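Local coordinates for protein acyl-ACP thioesterase (Bacteroides thetaiotaomicron, PDB 2ESS) that probably hydrolyses the thioester of fatty acyl-[acyl carrier protein], releasing the fatty acid, at residues A[59-64]-A[113-118]; A[161-166]-A[216-221]; A[173-178]-A[207-212]; A[202-207]-A[239-244]; A[212-217]-A[232-237]. All coordinates share one frame; numbering follows the deposited sequence.

In the fold
Following the chain from the N terminus, contact 1 is the first to close, pairing strand 58-69 with strand 106-118 in the N-terminal HotDog domain. The other four belong to the C-terminal HotDog domain. Contact 2 opens next on strand 161-164 and closes on strand 215-224; nested inside its loop is contact 3, which joins the loop carrying His-175 to the one following strand 199-206. Contact 4, pairing strands 199-206 and 238-247, crosses contacts 2 and 3 and encloses contact 5, the hairpin of strands 215-224 and 227-234. Contacts 1 and 4 meet where Ser-63 O approaches Tyr-206 N at 2.9 Å, joining both halves in one antiparallel sheet.

Contact 1 of 5, residues A[59-64]-A[113-118]; sequences TWVLSR and VWAMIN
Leu-62 lays CD1 over one face of the Trp-114 indole, 3.9 Å from the centroid of the six-membered ring and 19° off its normal, a CH-pi contact displaced toward the rim. With Leu-62 CG anti to the backbone N (chi1 178°), chi2 of 60° places CD1 there, and CB touches CZ3 of the ring. On the same sheet face Trp-60 meets selenomethionine Met-116: SE lies 5.2 Å from the centroid of the Trp-60 six-membered ring, an oblique Met-aromatic contact, while Met-116 CE touches Trp-60 CH2 at 4.0 Å. On the opposite face, in one of the two conformers of Val-61, its CG2 packs on Ala-115 CB at 3.5 Å and on Ile-117 CG2. Behind these side chains runs an antiparallel pairing of two strands in the N-terminal HotDog domain. Thr-59 with Ile-117 and Val-61 with Ala-115 are hydrogen-bonded pairs; Trp-60 with Met-116 and Leu-62 with Trp-114 are non-hydrogen-bonded. The register then slips by one at a classic beta bulge, where Ser-63 and Arg-64 both face Val-113. Val-113 O consequently accepts twice, from Ser-63 N at 2.8 Å and from Arg-64 N at a longer 3.3 Å. Further out, Trp-60 NE1 donates to Phe-48 O and Trp-114 NE1 bonds Ser-112 OG, which helps fix the rotation of each indole. Leu-53 of helix 50-55 touches both Trp-60 and Met-116.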
# COMPACT_ATOMS: atom_id res chain seq x y z
N THR A 59 4.50 25.28 4.14
CA THR A 59 4.56 23.83 4.00
C THR A 59 5.29 23.47 2.71
O THR A 59 5.59 24.35 1.91
CB THR A 59 3.16 23.14 4.04
OG1 THR A 59 3.35 21.75 4.30
CG2 THR A 59 2.39 23.31 2.69
N TRP A 60 5.60 22.20 2.55
CA TRP A 60 6.22 21.66 1.35
C TRP A 60 5.16 21.03 0.48
O TRP A 60 4.25 20.38 1.00
CB TRP A 60 7.19 20.54 1.73
CG TRP A 60 8.42 20.98 2.46
CD1 TRP A 60 8.78 20.63 3.73
CD2 TRP A 60 9.49 21.76 1.94
NE1 TRP A 60 10.00 21.18 4.04
CE2 TRP A 60 10.47 21.86 2.95
CE3 TRP A 60 9.75 22.37 0.70
CZ2 TRP A 60 11.65 22.59 2.79
CZ3 TRP A 60 10.93 23.07 0.53
CH2 TRP A 60 11.86 23.19 1.57
N VAL A 61 5.28 21.23 -0.84
CA VAL A 61 4.41 20.53 -1.79
C VAL A 61 5.26 19.91 -2.88
O VAL A 61 6.14 20.54 -3.42
CB VAL A 61 3.31 21.44 -2.40
CG1 VAL A 61 2.26 21.77 -1.35
CG2 VAL A 61 3.89 22.71 -2.99
N LEU A 62 4.97 18.65 -3.19
CA LEU A 62 5.66 17.89 -4.21
C LEU A 62 5.13 18.33 -5.56
O LEU A 62 3.93 18.22 -5.82
CB LEU A 62 5.42 16.39 -4.05
CG LEU A 62 6.06 15.45 -5.09
CD1 LEU A 62 7.60 15.59 -5.09
CD2 LEU A 62 5.63 14.00 -4.77
N SER A 63 6.05 18.76 -6.42
CA SER A 63 5.73 19.27 -7.75
C SER A 63 6.04 18.24 -8.84
O SER A 63 5.25 18.02 -9.72
CB SER A 63 6.50 20.57 -8.02
OG SER A 63 6.26 21.52 -7.00
N ARG A 64 7.23 17.67 -8.78
CA ARG A 64 7.72 16.75 -9.81
C ARG A 64 8.48 15.56 -9.17
O ARG A 64 9.16 15.71 -8.17
CB ARG A 64 8.65 17.44 -10.78
CG ARG A 64 8.12 18.61 -11.53
CD ARG A 64 9.01 18.95 -12.77
NE ARG A 64 8.51 20.14 -13.48
CZ ARG A 64 7.44 20.13 -14.27
NH1 ARG A 64 6.77 19.00 -14.51
NH2 ARG A 64 7.03 21.25 -14.83
N VAL A 113 11.14 17.43 -6.90
CA VAL A 113 11.17 18.90 -6.88
C VAL A 113 9.99 19.32 -6.01
O VAL A 113 8.86 18.86 -6.20
CB VAL A 113 11.06 19.53 -8.29
CG1 VAL A 113 11.00 21.11 -8.21
CG2 VAL A 113 12.19 19.00 -9.23
N TRP A 114 10.29 20.11 -5.00
CA TRP A 114 9.31 20.48 -3.95
C TRP A 114 9.20 21.98 -3.90
O TRP A 114 10.22 22.67 -3.87
CB TRP A 114 9.80 19.98 -2.57
CG TRP A 114 9.97 18.51 -2.50
CD1 TRP A 114 11.00 17.77 -3.00
CD2 TRP A 114 9.07 17.59 -1.91
NE1 TRP A 114 10.78 16.46 -2.77
CE2 TRP A 114 9.61 16.32 -2.09
CE3 TRP A 114 7.86 17.73 -1.22
CZ2 TRP A 114 8.99 15.17 -1.59
CZ3 TRP A 114 7.24 16.59 -0.75
CH2 TRP A 114 7.80 15.34 -0.95
N ALA A 115 7.98 22.51 -3.83
CA ALA A 115 7.79 23.94 -3.61
C ALA A 115 7.56 24.19 -2.11
O ALA A 115 7.09 23.33 -1.42
CB ALA A 115 6.60 24.50 -4.42
N MSE A 116 7.93 25.36 -1.64
CA MSE A 116 7.50 25.82 -0.30
C MSE A 116 6.45 26.91 -0.45
O MSE A 116 6.69 27.88 -1.13
CB MSE A 116 8.65 26.36 0.50
CG MSE A 116 8.14 27.01 1.77
SE MSE A 116 9.51 27.32 3.06
CE MSE A 116 11.34 27.11 1.75
N ILE A 117 5.29 26.74 0.16
CA ILE A 117 4.22 27.73 0.02
C ILE A 117 3.76 28.23 1.38
O ILE A 117 3.76 27.47 2.37
CB ILE A 117 2.99 27.18 -0.78
CG1 ILE A 117 2.24 26.11 -0.01
CG2 ILE A 117 3.42 26.59 -2.14
CD1 ILE A 117 0.80 26.01 -0.43
N ASN A 118 3.37 29.50 1.40
CA ASN A 118 2.73 30.09 2.56
C ASN A 118 1.33 29.51 2.71
O ASN A 118 0.58 29.43 1.73
CB ASN A 118 2.69 31.61 2.40
CG ASN A 118 2.11 32.29 3.61
OD1 ASN A 118 0.92 32.23 3.84
ND2 ASN A 118 2.95 32.92 4.39

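Contact 2 of 5, residues A[161-166]-A[216-221]; sequences ATLTAK and LSFFCD
Leu-163 and Leu-216 exchange two backbone hydrogen bonds: Leu-216 N reaches Leu-163 O at 2.7 Å, and Leu-163 N reaches Leu-216 O at 2.9 Å, the former being the straighter (158° against 146° at the hydrogen). A third bond runs from Phe-218 N to Ala-161 O at 3.0 Å. Between these bonds a CA-H...O contact brings Thr-162 CA to 3.2 Å from Leu-216 O, beside the non-hydrogen-bonded pair of Thr-162 and Ser-217. The pairing adds strand 161-164 as the outermost strand, within this chain, of the continuous sheet, on its C-terminal HotDog side. Apolar contact centres on Phe-218, whose CG stands anti to the carbonyl carbon (chi1 -65°), on the side where the ring lies beside Leu-163. Leu-163 CB meets Phe-218 CE1 at 4.0 Å, coming in at the ring edge, where Ala-161 O also lies in the ring plane, 3.6 Å from Phe-218 CD1. Beyond them His-184 of helix 178-186 covers both Leu-163 and Phe-218, and Leu-188 touches the phenylalanine as well. An alanine in place of Phe-218 would probably open a gap between Leu-163, His-184 and Leu-188, since the whole ring would be gone. Past the strand end, one polar side-chain bond stays within the segment: Lys-166 folds back and donates NZ to a lone pair of Thr-164 O at 2.7 Å, while its chain packs on Asp-187 of the second subunit.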
# COMPACT_ATOMS: atom_id res chain seq x y z
N ALA A 161 -9.85 6.35 -20.47
CA ALA A 161 -10.44 5.72 -19.31
C ALA A 161 -10.98 6.79 -18.35
O ALA A 161 -10.58 7.96 -18.44
CB ALA A 161 -9.43 4.85 -18.62
N THR A 162 -11.93 6.38 -17.51
CA THR A 162 -12.49 7.25 -16.47
C THR A 162 -12.63 6.48 -15.16
O THR A 162 -12.83 5.26 -15.16
CB THR A 162 -13.88 7.80 -16.85
OG1 THR A 162 -14.70 6.73 -17.32
CG2 THR A 162 -13.78 8.88 -17.92
N LEU A 163 -12.53 7.19 -14.05
CA LEU A 163 -12.52 6.58 -12.73
C LEU A 163 -13.02 7.61 -11.75
O LEU A 163 -12.59 8.75 -11.82
CB LEU A 163 -11.06 6.25 -12.42
CG LEU A 163 -10.72 5.42 -11.21
CD1 LEU A 163 -11.41 4.05 -11.32
CD2 LEU A 163 -9.23 5.30 -11.21
N THR A 164 -13.88 7.22 -10.83
CA THR A 164 -14.27 8.10 -9.72
C THR A 164 -13.34 7.95 -8.52
O THR A 164 -13.02 6.82 -8.12
CB THR A 164 -15.75 7.83 -9.30
OG1 THR A 164 -16.58 7.90 -10.46
CG2 THR A 164 -16.22 8.84 -8.32
N ALA A 165 -12.90 9.07 -7.92
CA ALA A 165 -12.12 9.04 -6.68
C ALA A 165 -12.91 8.44 -5.51
O ALA A 165 -14.03 8.85 -5.19
CB ALA A 165 -11.60 10.47 -6.31
N LYS A 166 -12.30 7.47 -4.82
CA LYS A 166 -13.01 6.69 -3.79
C LYS A 166 -12.36 6.82 -2.43
O LYS A 166 -11.29 7.39 -2.31
CB LYS A 166 -13.04 5.24 -4.22
CG LYS A 166 -13.98 4.97 -5.38
CD LYS A 166 -13.68 3.64 -6.03
CE LYS A 166 -14.48 3.46 -7.33
NZ LYS A 166 -13.92 4.26 -8.47
N LEU A 216 -12.17 11.33 -12.56
CA LEU A 216 -10.89 11.49 -13.19
C LEU A 216 -10.95 10.87 -14.58
O LEU A 216 -11.38 9.73 -14.74
CB LEU A 216 -9.85 10.82 -12.34
CG LEU A 216 -9.74 11.37 -10.91
CD1 LEU A 216 -8.77 10.53 -10.18
CD2 LEU A 216 -9.35 12.83 -10.88
N SER A 217 -10.56 11.62 -15.59
CA SER A 217 -10.42 11.12 -16.95
C SER A 217 -8.91 11.11 -17.33
O SER A 217 -8.13 11.96 -16.88
CB SER A 217 -11.25 11.92 -17.94
OG SER A 217 -11.20 13.29 -17.63
N PHE A 218 -8.55 10.12 -18.15
CA PHE A 218 -7.17 9.83 -18.47
C PHE A 218 -6.99 9.96 -19.96
O PHE A 218 -7.73 9.37 -20.72
CB PHE A 218 -6.81 8.41 -18.05
CG PHE A 218 -6.84 8.20 -16.57
CD1 PHE A 218 -8.04 8.10 -15.90
CD2 PHE A 218 -5.69 8.16 -15.84
CE1 PHE A 218 -8.07 7.95 -14.53
CE2 PHE A 218 -5.72 7.99 -14.50
CZ PHE A 218 -6.93 7.89 -13.84
N PHE A 219 -5.98 10.74 -20.35
CA PHE A 219 -5.66 10.97 -21.76
C PHE A 219 -4.24 10.52 -21.96
O PHE A 219 -3.39 10.69 -21.08
CB PHE A 219 -5.77 12.44 -22.10
CG PHE A 219 -7.07 13.03 -21.74
CD1 PHE A 219 -7.37 13.31 -20.42
CD2 PHE A 219 -8.01 13.29 -22.72
CE1 PHE A 219 -8.60 13.85 -20.08
CE2 PHE A 219 -9.23 13.85 -22.39
CZ PHE A 219 -9.53 14.11 -21.06
N CYS A 220 -3.97 9.97 -23.15
CA CYS A 220 -2.70 9.38 -23.43
C CYS A 220 -2.22 9.60 -24.86
O CYS A 220 -2.98 9.41 -25.79
CB CYS A 220 -2.80 7.90 -23.14
SG CYS A 220 -1.22 7.13 -23.26
N ASP A 221 -0.97 10.06 -25.01
CA ASP A 221 -0.25 10.12 -26.30
C ASP A 221 0.83 9.05 -26.28
O ASP A 221 1.65 9.06 -25.37
CB ASP A 221 0.53 11.44 -26.46
CG ASP A 221 -0.35 12.64 -26.63
OD1 ASP A 221 -1.53 12.50 -27.02
OD2 ASP A 221 0.18 13.74 -26.38

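Contact 3 of 5, residues A[173-178]-A[207-212]; sequences NGHVNS and VAESYF. With CA (calcium ion), chain B.
The calcium site is built here on His-175, whose NE2, in one of the two conformers of the residue, binds the ion at 2.3 Å; water 3 binds it at 2.2 Å, and Asp-171 OD2 is a further ligand. In that conformer the ring is backed by the Glu-209 carboxylate, stacked over one face with the planes 9° apart and OE1 3.3 Å from His-175 CG. The glutamate chain is bent at chi2 (-68°), which turns CD toward the ring. Water 2 also holds OE1, donating to Glu-209 OE1 at 2.6 Å and to Val-176 O at 2.8 Å while accepting from Ser-210 N at 3.0 Å. Directly across the contact, Val-176 N donates to Ser-210 O at 2.9 Å, and Val-176 CG2 rests on Ser-210 CB at 3.8 Å. Water 1 links Gly-174 O to Phe-212 N. One loop runs from strand 199-206 to strand 215-224, the other leads into helix 178-186: Asn-177 OD1 caps that helix at Arg-180 N, and Ser-210 OG bonds Tyr-181 OH within it.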
# COMPACT_ATOMS: atom_id res chain seq x y z
N ASN A 173 -5.67 15.07 4.12
CA ASN A 173 -6.07 16.41 3.69
C ASN A 173 -7.26 16.38 2.77
O ASN A 173 -7.67 17.41 2.26
CB ASN A 173 -4.92 17.14 3.00
CG ASN A 173 -3.66 17.15 3.84
OD1 ASN A 173 -2.61 16.70 3.40
ND2 ASN A 173 -3.77 17.63 5.07
N GLY A 174 -7.83 15.19 2.54
CA GLY A 174 -9.04 15.12 1.76
C GLY A 174 -8.77 15.10 0.28
O GLY A 174 -9.69 15.27 -0.51
N HIS A 175 -7.52 14.87 -0.13
CA HIS A 175 -7.32 14.77 -1.57
C HIS A 175 -6.74 13.42 -1.97
O HIS A 175 -6.25 12.65 -1.15
CB HIS A 175 -6.51 15.95 -2.13
CG HIS A 175 -5.19 16.16 -1.46
ND1 HIS A 175 -4.83 17.36 -0.89
CD2 HIS A 175 -4.15 15.32 -1.29
CE1 HIS A 175 -3.61 17.24 -0.38
NE2 HIS A 175 -3.18 16.01 -0.60
N VAL A 176 -6.88 13.13 -3.25
CA VAL A 176 -6.32 11.95 -3.83
C VAL A 176 -4.82 12.01 -3.66
O VAL A 176 -4.17 12.99 -4.02
CB VAL A 176 -6.71 11.80 -5.31
CG1 VAL A 176 -5.94 10.62 -5.94
CG2 VAL A 176 -8.15 11.60 -5.40
N ASN A 177 -4.25 10.96 -3.08
CA ASN A 177 -2.86 11.02 -2.71
C ASN A 177 -1.93 10.76 -3.90
O ASN A 177 -2.33 10.21 -4.94
CB ASN A 177 -2.61 10.23 -1.40
CG ASN A 177 -2.33 8.76 -1.60
OD1 ASN A 177 -1.62 8.40 -2.50
ND2 ASN A 177 -2.82 7.91 -0.68
N SER A 178 -0.70 11.25 -3.76
CA SER A 178 0.33 11.18 -4.77
C SER A 178 0.55 9.80 -5.38
O SER A 178 0.75 9.65 -6.60
CB SER A 178 1.66 11.59 -4.14
OG SER A 178 1.58 12.89 -3.63
N VAL A 207 -0.17 18.71 -10.58
CA VAL A 207 -0.63 20.02 -11.01
C VAL A 207 -1.69 20.64 -10.09
O VAL A 207 -1.67 21.83 -9.83
CB VAL A 207 -1.14 19.93 -12.46
CG1 VAL A 207 -1.57 21.32 -12.98
CG2 VAL A 207 -0.05 19.29 -13.34
N ALA A 208 -2.63 19.83 -9.63
CA ALA A 208 -3.77 20.31 -8.88
C ALA A 208 -4.36 19.12 -8.14
O ALA A 208 -3.97 17.97 -8.38
CB ALA A 208 -4.79 20.92 -9.77
N GLU A 209 -5.31 19.41 -7.25
CA GLU A 209 -5.85 18.41 -6.33
C GLU A 209 -7.17 17.89 -6.83
O GLU A 209 -7.91 18.59 -7.49
CB GLU A 209 -6.04 19.00 -4.92
CG GLU A 209 -4.80 19.54 -4.29
CD GLU A 209 -3.75 18.46 -3.91
OE1 GLU A 209 -3.89 17.27 -4.27
OE2 GLU A 209 -2.75 18.82 -3.23
N SER A 210 -7.43 16.63 -6.49
CA SER A 210 -8.72 15.96 -6.71
C SER A 210 -9.26 15.53 -5.36
O SER A 210 -8.50 15.22 -4.44
CB SER A 210 -8.55 14.70 -7.56
OG SER A 210 -8.09 15.07 -8.84
N TYR A 211 -10.59 15.46 -5.28
CA TYR A 211 -11.30 15.16 -4.05
C TYR A 211 -12.18 13.92 -4.23
O TYR A 211 -12.43 13.45 -5.37
CB TYR A 211 -12.17 16.35 -3.68
CG TYR A 211 -11.36 17.62 -3.63
CD1 TYR A 211 -10.54 17.89 -2.56
CD2 TYR A 211 -11.38 18.52 -4.68
CE1 TYR A 211 -9.77 19.07 -2.52
CE2 TYR A 211 -10.61 19.69 -4.66
CZ TYR A 211 -9.81 19.95 -3.58
OH TYR A 211 -9.07 21.10 -3.55
N PHE A 212 -12.69 13.43 -3.12
CA PHE A 212 -13.59 12.29 -3.13
C PHE A 212 -14.79 12.57 -4.02
O PHE A 212 -15.39 13.63 -3.93
CB PHE A 212 -14.10 11.97 -1.72
CG PHE A 212 -15.19 10.94 -1.71
CD1 PHE A 212 -16.54 11.32 -1.88
CD2 PHE A 212 -14.88 9.61 -1.55
CE1 PHE A 212 -17.56 10.36 -1.90
CE2 PHE A 212 -15.87 8.64 -1.56
CZ PHE A 212 -17.23 9.01 -1.73
CA CA B . -1.63 14.45 0.06
O HOH W 1 -12.04 14.43 -0.40
O HOH W 2 -5.00 15.23 -5.46
O HOH W 3 -0.37 13.37 -1.41

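Contact 4 of 5, residues A[202-207]-A[239-244]; sequences FEMAYV and VVCRSK
Strands 202-206 and 239-244 run antiparallel, their axes 167° apart in direction, with Glu-203/Lys-244 and Ala-205/Arg-242 as hydrogen-bonded pairs. Glu-203 O accepts from two donors, Lys-244 N at 3.0 Å and Ser-243 OG at 2.9 Å, the hydroxyl lying nearly along the C=O axis. OG stands anti to its own backbone N (chi1 177°), where it meets Glu-203 O. Around it, Met-204 (selenomethionine) sets SE 3.8 Å from Ser-243 CB and CE 3.6 Å from Cys-241 SG. On the other sheet face Glu-203 and Lys-244 lie side by side; OE1 and NZ are 4.3 Å apart, beyond a salt bridge, but water 4 joins Glu-203 OE2 (2.8 Å) to Lys-244 NZ (3.1 Å). OE2 also forms a salt bridge with Arg-201 NE, and an alanine at Glu-203 would probably leave that arginine without its mate and Lys-244 without its water link. At the far end Val-207 CG2 sits over one face of the Arg-242 guanidinium, 3.7 Å from NH2. Helix 178-186 covers the face of Met-204 and Cys-241 through Ile-185 and Tyr-181, the packing of a central helix against an antiparallel sheet that defines the HotDog fold.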
# COMPACT_ATOMS: atom_id res chain seq x y z
N PHE A 202 9.96 6.75 -15.24
CA PHE A 202 8.63 7.12 -14.85
C PHE A 202 8.65 8.52 -14.23
O PHE A 202 9.43 8.79 -13.30
CB PHE A 202 8.05 6.08 -13.89
CG PHE A 202 6.66 6.41 -13.42
CD1 PHE A 202 5.57 6.19 -14.24
CD2 PHE A 202 6.46 6.97 -12.17
CE1 PHE A 202 4.31 6.53 -13.83
CE2 PHE A 202 5.23 7.30 -11.76
CZ PHE A 202 4.14 7.07 -12.59
N GLU A 203 7.82 9.41 -14.75
CA GLU A 203 7.74 10.76 -14.22
C GLU A 203 6.31 11.16 -13.88
O GLU A 203 5.39 10.76 -14.53
CB GLU A 203 8.28 11.76 -15.23
CG GLU A 203 9.63 11.45 -15.79
CD GLU A 203 10.07 12.42 -16.89
OE1 GLU A 203 9.43 13.48 -17.07
OE2 GLU A 203 11.05 12.09 -17.59
N MSE A 204 6.16 11.92 -12.82
CA MSE A 204 4.89 12.48 -12.37
C MSE A 204 5.08 13.98 -12.25
O MSE A 204 6.16 14.46 -11.79
CB MSE A 204 4.55 11.98 -10.98
CG MSE A 204 4.22 10.51 -10.93
SE MSE A 204 2.51 10.21 -11.97
CE MSE A 204 1.22 11.56 -11.26
N ALA A 205 4.06 14.71 -12.69
CA ALA A 205 3.93 16.15 -12.42
C ALA A 205 2.59 16.38 -11.72
O ALA A 205 1.55 16.01 -12.24
CB ALA A 205 3.98 16.96 -13.72
N TYR A 206 2.63 17.03 -10.57
CA TYR A 206 1.42 17.15 -9.73
C TYR A 206 0.96 18.56 -9.91
O TYR A 206 1.64 19.51 -9.51
CB TYR A 206 1.72 16.82 -8.27
CG TYR A 206 2.05 15.37 -8.07
CD1 TYR A 206 1.03 14.41 -8.05
CD2 TYR A 206 3.36 14.94 -7.97
CE1 TYR A 206 1.31 13.05 -7.93
CE2 TYR A 206 3.64 13.58 -7.83
CZ TYR A 206 2.62 12.66 -7.79
OH TYR A 206 2.92 11.32 -7.66
N VAL A 207 -0.17 18.71 -10.58
CA VAL A 207 -0.63 20.02 -11.01
C VAL A 207 -1.69 20.64 -10.09
O VAL A 207 -1.67 21.83 -9.83
CB VAL A 207 -1.14 19.93 -12.46
CG1 VAL A 207 -1.57 21.32 -12.98
CG2 VAL A 207 -0.05 19.29 -13.34
N VAL A 239 -6.67 19.93 -15.45
CA VAL A 239 -5.57 18.99 -15.30
C VAL A 239 -5.15 18.87 -13.84
O VAL A 239 -4.87 19.87 -13.19
CB VAL A 239 -4.37 19.34 -16.17
CG1 VAL A 239 -3.21 18.42 -15.88
CG2 VAL A 239 -4.76 19.26 -17.66
N VAL A 240 -5.11 17.63 -13.34
CA VAL A 240 -4.60 17.40 -11.98
C VAL A 240 -3.19 16.81 -11.95
O VAL A 240 -2.43 17.09 -11.01
CB VAL A 240 -5.57 16.56 -11.10
CG1 VAL A 240 -6.88 17.37 -10.93
CG2 VAL A 240 -5.83 15.16 -11.69
N CYS A 241 -2.83 15.99 -12.92
CA CYS A 241 -1.44 15.56 -13.04
C CYS A 241 -1.12 15.13 -14.44
O CYS A 241 -2.01 14.91 -15.24
CB CYS A 241 -1.10 14.49 -12.03
SG CYS A 241 -1.99 13.00 -12.16
N ARG A 242 0.18 15.04 -14.72
CA ARG A 242 0.72 14.52 -15.96
C ARG A 242 1.81 13.53 -15.59
O ARG A 242 2.39 13.60 -14.47
CB ARG A 242 1.26 15.64 -16.87
CG ARG A 242 0.17 16.51 -17.44
CD ARG A 242 0.65 17.59 -18.41
NE ARG A 242 1.06 18.70 -17.62
CZ ARG A 242 0.37 19.82 -17.42
NH1 ARG A 242 -0.79 20.05 -18.03
NH2 ARG A 242 0.89 20.71 -16.62
N SER A 243 2.07 12.62 -16.53
CA SER A 243 3.01 11.54 -16.34
C SER A 243 3.67 11.17 -17.64
O SER A 243 3.12 11.36 -18.73
CB SER A 243 2.29 10.33 -15.72
OG SER A 243 3.15 9.22 -15.57
N LYS A 244 4.90 10.69 -17.51
CA LYS A 244 5.63 10.12 -18.61
C LYS A 244 6.11 8.73 -18.17
O LYS A 244 6.63 8.54 -17.07
CB LYS A 244 6.77 11.03 -18.99
CG LYS A 244 7.52 10.63 -20.22
CD LYS A 244 8.72 11.54 -20.46
CE LYS A 244 8.30 12.96 -20.73
NZ LYS A 244 9.39 13.76 -21.34
O HOH W 4 11.80 12.11 -20.33

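Contact 5 of 5, residues A[212-217]-A[232-237]; sequences FGDELS and VKKNGS
OD2 of Asp-214, 3.8 Å from CD of Lys-234, is gripped by two donors: the backbone N of Tyr-211, and water 5 at 2.9 Å. That water accepts from Lys-234 NZ at 2.9 Å, so it joins two opposite charges whose atoms OD2 and NZ are 4.5 Å apart, beyond a salt bridge. The other oxygen, Asp-214 OD1, receives Asn-235 ND2 at 3.2 Å from well above the carboxylate plane (74° out of it), the carboxylate and amide planes standing 90° apart. With Asn-235 CG anti to the carbonyl carbon (chi1 -58°), the amide works at both ends, because Asn-235 OD1 accepts from Glu-215 N at 3.1 Å; the backbone N of Asn-235 donates to Glu-215 O at 3.0 Å. Deeper in the pairing Ser-217 and Lys-233 exchange two backbone bonds, and Leu-216 CD2 packs on Lys-234 CB at 4.0 Å. Water 6 accepts from Gly-236 N and lies against Ser-217 OG. This is the open end of the hairpin of strands 215-224 and 227-234, flanked by strand 161-164 beside the former and strand 238-247 beside the latter, while Lys-234 NZ reaches Glu-209 O in the loop after strand 199-206.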
# COMPACT_ATOMS: atom_id res chain seq x y z
N PHE A 212 -12.69 13.43 -3.12
CA PHE A 212 -13.59 12.29 -3.13
C PHE A 212 -14.79 12.57 -4.02
O PHE A 212 -15.39 13.63 -3.93
CB PHE A 212 -14.10 11.97 -1.72
CG PHE A 212 -15.19 10.94 -1.71
CD1 PHE A 212 -16.54 11.32 -1.88
CD2 PHE A 212 -14.88 9.61 -1.55
CE1 PHE A 212 -17.56 10.36 -1.90
CE2 PHE A 212 -15.87 8.64 -1.56
CZ PHE A 212 -17.23 9.01 -1.73
N GLY A 213 -15.16 11.60 -4.86
CA GLY A 213 -16.27 11.78 -5.78
C GLY A 213 -15.96 12.43 -7.12
O GLY A 213 -16.80 12.38 -8.03
N ASP A 214 -14.77 13.05 -7.27
CA ASP A 214 -14.40 13.64 -8.55
C ASP A 214 -14.22 12.54 -9.62
O ASP A 214 -13.75 11.45 -9.32
CB ASP A 214 -13.10 14.43 -8.43
CG ASP A 214 -13.25 15.77 -7.68
OD1 ASP A 214 -14.40 16.30 -7.51
OD2 ASP A 214 -12.20 16.31 -7.26
N GLU A 215 -14.63 12.82 -10.86
CA GLU A 215 -14.42 11.93 -11.99
C GLU A 215 -13.08 12.27 -12.62
O GLU A 215 -12.87 13.36 -13.13
CB GLU A 215 -15.53 12.09 -13.02
CG GLU A 215 -15.31 11.31 -14.34
CD GLU A 215 -16.02 11.97 -15.56
OE1 GLU A 215 -15.60 13.10 -16.01
OE2 GLU A 215 -17.00 11.35 -16.06
N LEU A 216 -12.17 11.33 -12.56
CA LEU A 216 -10.89 11.49 -13.19
C LEU A 216 -10.95 10.87 -14.58
O LEU A 216 -11.38 9.73 -14.74
CB LEU A 216 -9.85 10.82 -12.34
CG LEU A 216 -9.74 11.37 -10.91
CD1 LEU A 216 -8.77 10.53 -10.18
CD2 LEU A 216 -9.35 12.83 -10.88
N SER A 217 -10.56 11.62 -15.59
CA SER A 217 -10.42 11.12 -16.95
C SER A 217 -8.91 11.11 -17.33
O SER A 217 -8.13 11.96 -16.88
CB SER A 217 -11.25 11.92 -17.94
OG SER A 217 -11.20 13.29 -17.63
N VAL A 232 -4.07 13.41 -16.56
CA VAL A 232 -5.27 13.13 -15.79
C VAL A 232 -6.00 14.46 -15.57
O VAL A 232 -5.40 15.45 -15.15
CB VAL A 232 -4.97 12.47 -14.42
CG1 VAL A 232 -6.28 12.02 -13.75
CG2 VAL A 232 -4.02 11.27 -14.56
N LYS A 233 -7.29 14.48 -15.87
CA LYS A 233 -8.14 15.66 -15.65
C LYS A 233 -9.29 15.33 -14.70
O LYS A 233 -9.79 14.20 -14.67
CB LYS A 233 -8.75 16.17 -16.95
CG LYS A 233 -7.77 16.69 -17.94
CD LYS A 233 -8.49 17.21 -19.16
CE LYS A 233 -7.52 17.42 -20.30
NZ LYS A 233 -8.22 17.96 -21.52
N LYS A 234 -9.71 16.32 -13.92
CA LYS A 234 -10.89 16.14 -13.09
C LYS A 234 -12.09 16.89 -13.66
O LYS A 234 -11.96 17.98 -14.25
CB LYS A 234 -10.64 16.53 -11.63
CG LYS A 234 -10.61 18.02 -11.32
CD LYS A 234 -10.27 18.27 -9.84
CE LYS A 234 -10.09 19.76 -9.56
NZ LYS A 234 -9.92 20.06 -8.13
N ASN A 235 -13.24 16.27 -13.49
CA ASN A 235 -14.52 16.78 -13.92
C ASN A 235 -14.44 17.41 -15.31
O ASN A 235 -14.95 18.49 -15.56
CB ASN A 235 -15.07 17.69 -12.81
CG ASN A 235 -15.23 16.92 -11.45
OD1 ASN A 235 -15.62 15.73 -11.41
ND2 ASN A 235 -14.92 17.59 -10.34
N GLY A 236 -13.79 16.70 -16.22
CA GLY A 236 -13.76 17.08 -17.62
C GLY A 236 -12.55 17.88 -18.05
O GLY A 236 -11.85 17.49 -18.97
N SER A 237 -12.26 18.97 -17.35
CA SER A 237 -11.47 20.04 -17.92
C SER A 237 -10.15 20.39 -17.23
O SER A 237 -9.23 20.90 -17.86
CB SER A 237 -12.34 21.31 -17.94
OG SER A 237 -12.59 21.74 -16.60
O HOH W 5 -12.65 19.17 -7.68
O HOH W 6 -12.81 14.06 -15.70